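Local atomic coordinates of arginine kinase (Cydia pomonella granulosis virus, PDB entry 6VVG), a protein that probably phosphorylates serine and threonine residues of proteins at the expense of ATP, and binds AMP in its nucleotide pocket. Residues V47-K52 with S58-V63. Sequence-based numbering, arbitrary orientation.
With AMP (adenosine monophosphate), chain C.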
loop_
_atom_site.group_PDB
_atom_site.type_symbol
_atom_site.label_atom_id
_atom_site.label_comp_id
_atom_site.label_asym_id
_atom_site.label_seq_id
_atom_site.Cartn_x
_atom_site.Cartn_y
_atom_site.Cartn_z
ATOM N N VAL A 47 -7.828 -10.806 18.681
ATOM C CA VAL A 47 -6.414 -10.496 18.857
ATOM C C VAL A 47 -6.237 -8.996 18.676
ATOM O O VAL A 47 -6.573 -8.454 17.614
ATOM C CB VAL A 47 -5.537 -11.267 17.859
ATOM C CG1 VAL A 47 -4.131 -10.686 17.835
ATOM C CG2 VAL A 47 -5.512 -12.749 18.202
ATOM N N CYS A 48 -5.712 -8.320 19.697
ATOM C CA CYS A 48 -5.429 -6.889 19.613
ATOM C C CYS A 48 -3.921 -6.678 19.560
ATOM O O CYS A 48 -3.208 -7.058 20.495
ATOM C CB CYS A 48 -6.021 -6.121 20.794
ATOM S SG CYS A 48 -5.523 -4.369 20.800
ATOM N N LYS A 49 -3.442 -6.076 18.475
ATOM C CA LYS A 49 -2.027 -5.835 18.223
ATOM C C LYS A 49 -1.761 -4.349 18.409
ATOM O O LYS A 49 -2.377 -3.518 17.733
ATOM C CB LYS A 49 -1.666 -6.285 16.809
ATOM C CG LYS A 49 -0.272 -5.952 16.340
ATOM C CD LYS A 49 -0.010 -6.637 15.000
ATOM C CE LYS A 49 1.466 -6.645 14.652
ATOM N NZ LYS A 49 1.708 -7.153 13.270
ATOM N N ILE A 50 -0.861 -4.024 19.331
ATOM C CA ILE A 50 -0.498 -2.647 19.642
ATOM C C ILE A 50 0.857 -2.363 19.008
ATOM O O ILE A 50 1.841 -3.050 19.300
ATOM C CB ILE A 50 -0.449 -2.416 21.160
ATOM C CG1 ILE A 50 -1.822 -2.651 21.793
ATOM C CG2 ILE A 50 0.036 -1.008 21.467
ATOM C CD1 ILE A 50 -1.818 -2.601 23.313
ATOM N N VAL A 51 0.921 -1.341 18.160
ATOM C CA VAL A 51 2.149 -0.983 17.456
ATOM C C VAL A 51 2.683 0.329 18.010
ATOM O O VAL A 51 1.919 1.265 18.275
ATOM C CB VAL A 51 1.918 -0.882 15.935
ATOM C CG1 VAL A 51 3.173 -0.377 15.237
ATOM C CG2 VAL A 51 1.487 -2.229 15.361
ATOM N N LYS A 52 4.006 0.401 18.151
ATOM C CA LYS A 52 4.652 1.563 18.739
ATOM C C LYS A 52 4.486 2.785 17.838
ATOM O O LYS A 52 4.301 2.654 16.623
ATOM C CB LYS A 52 6.142 1.289 18.954
ATOM C CG LYS A 52 6.505 0.590 20.258
ATOM C CD LYS A 52 8.008 0.292 20.334
ATOM C CE LYS A 52 8.710 1.212 21.331
ATOM N NZ LYS A 52 10.154 0.880 21.500
ATOM N N SER A 58 2.241 1.088 6.836
ATOM C CA SER A 58 0.853 1.320 6.444
ATOM C C SER A 58 0.317 0.203 5.558
ATOM O O SER A 58 -0.895 -0.042 5.537
ATOM C CB SER A 58 0.728 2.668 5.734
ATOM O OG SER A 58 1.397 2.662 4.484
ATOM N N LEU A 59 1.191 -0.484 4.822
ATOM C CA LEU A 59 0.735 -1.559 3.950
ATOM C C LEU A 59 0.123 -2.717 4.727
ATOM O O LEU A 59 -0.636 -3.504 4.148
ATOM C CB LEU A 59 1.894 -2.070 3.097
ATOM C CG LEU A 59 1.537 -2.656 1.730
ATOM C CD1 LEU A 59 0.997 -1.568 0.820
ATOM C CD2 LEU A 59 2.741 -3.345 1.103
ATOM N N GLU A 60 0.442 -2.848 6.016
ATOM C CA GLU A 60 -0.174 -3.897 6.823
ATOM C C GLU A 60 -1.690 -3.765 6.818
ATOM O O GLU A 60 -2.409 -4.770 6.786
ATOM C CB GLU A 60 0.369 -3.844 8.252
ATOM C CG GLU A 60 -0.150 -4.952 9.154
ATOM C CD GLU A 60 0.599 -5.041 10.471
ATOM O OE1 GLU A 60 1.459 -4.173 10.736
ATOM O OE2 GLU A 60 0.323 -5.986 11.243
ATOM N N PHE A 61 -2.194 -2.531 6.834
ATOM C CA PHE A 61 -3.635 -2.313 6.752
ATOM C C PHE A 61 -4.187 -2.821 5.425
ATOM O O PHE A 61 -5.213 -3.507 5.386
ATOM C CB PHE A 61 -3.938 -0.822 6.940
ATOM C CG PHE A 61 -5.387 -0.465 6.763
ATOM C CD1 PHE A 61 -6.336 -0.890 7.677
ATOM C CD2 PHE A 61 -5.798 0.298 5.683
ATOM C CE1 PHE A 61 -7.670 -0.565 7.518
ATOM C CE2 PHE A 61 -7.130 0.628 5.517
ATOM C CZ PHE A 61 -8.068 0.193 6.436
ATOM N N ASP A 62 -3.503 -2.505 4.322
ATOM C CA ASP A 62 -4.002 -2.891 3.006
ATOM C C ASP A 62 -4.142 -4.402 2.879
ATOM O O ASP A 62 -5.123 -4.897 2.309
ATOM C CB ASP A 62 -3.075 -2.363 1.910
ATOM C CG ASP A 62 -2.895 -0.863 1.969
ATOM O OD1 ASP A 62 -2.407 -0.368 3.002
ATOM O OD2 ASP A 62 -3.240 -0.180 0.980
ATOM N N VAL A 63 -3.159 -5.153 3.376
ATOM C CA VAL A 63 -3.190 -6.603 3.212
ATOM C C VAL A 63 -4.440 -7.180 3.865
ATOM O O VAL A 63 -5.137 -8.015 3.280
ATOM C CB VAL A 63 -1.908 -7.241 3.776
ATOM C CG1 VAL A 63 -2.026 -8.759 3.743
ATOM C CG2 VAL A 63 -0.696 -6.774 2.982
HETATM P P AMP C . 2.248 -11.745 15.045
HETATM O O1P AMP C . 3.736 -11.952 14.868
HETATM O O2P AMP C . 1.535 -12.825 14.268
HETATM O O3P AMP C . 1.934 -10.308 14.704
HETATM O "O5'" AMP C . 1.859 -11.943 16.577
HETATM C "C5'" AMP C . 2.699 -12.676 17.455
HETATM C "C4'" AMP C . 2.144 -14.050 17.749
HETATM O "O4'" AMP C . 0.782 -13.941 18.249
HETATM C "C3'" AMP C . 2.017 -14.995 16.564
HETATM O "O3'" AMP C . 3.247 -15.598 16.200
HETATM C "C2'" AMP C . 0.974 -15.983 17.062
HETATM O "O2'" AMP C . 1.540 -16.883 18.003
HETATM C "C1'" AMP C . 0.018 -15.042 17.795
HETATM N N9 AMP C . -1.026 -14.535 16.885
HETATM C C8 AMP C . -0.855 -13.496 16.063
HETATM N N7 AMP C . -1.985 -13.320 15.379
HETATM C C5 AMP C . -2.857 -14.257 15.778
HETATM C C6 AMP C . -4.151 -14.519 15.394
HETATM N N6 AMP C . -5.037 -13.889 14.435
HETATM N N1 AMP C . -4.818 -15.522 15.944
HETATM C C2 AMP C . -4.218 -16.289 16.887
HETATM N N3 AMP C . -2.944 -16.035 17.267
HETATM C C4 AMP C . -2.266 -15.014 16.705
HETATM O O HOH W 1 3.771 -4.362 13.038
#
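Lys49, on strand 45-51, and Glu60, on helix 59-66, reach for each other from opposite directions and meet in a buried salt bridge. The lysine's CB points toward the helix, and with CG anti to the backbone N (chi1 173°) and every later torsion extended, the chain runs nearly straight out from the sheet. Lys49 CD and CE pass alongside Glu60 OE2, and Lys49 CE also lies 3.7 Å from AMP O3P. At the tip, Lys49 NZ donates to Glu60 OE2 over 2.7 Å, meeting it on the syn side, 16° out of the carboxylate plane. The other carboxylate oxygen, Glu60 OE1, accepts from a water 3.3 Å away, which is also weakly bonded to Lys49 NZ. A further weak bond, 3.5 Å long, joins Lys49 NZ to AMP O3P, and Asp160 forms a long, weak ion pair with the same nitrogen. Nearer the adenine, Val47 CG2 packs 3.6 Å from AMP C6. Strand lysine paired with helix glutamate beside the nucleotide phosphate is the β3–αC salt bridge of the protein kinase N-lobe, characteristic of the αC-in arrangement; here the αC helix also packs against the second subunit.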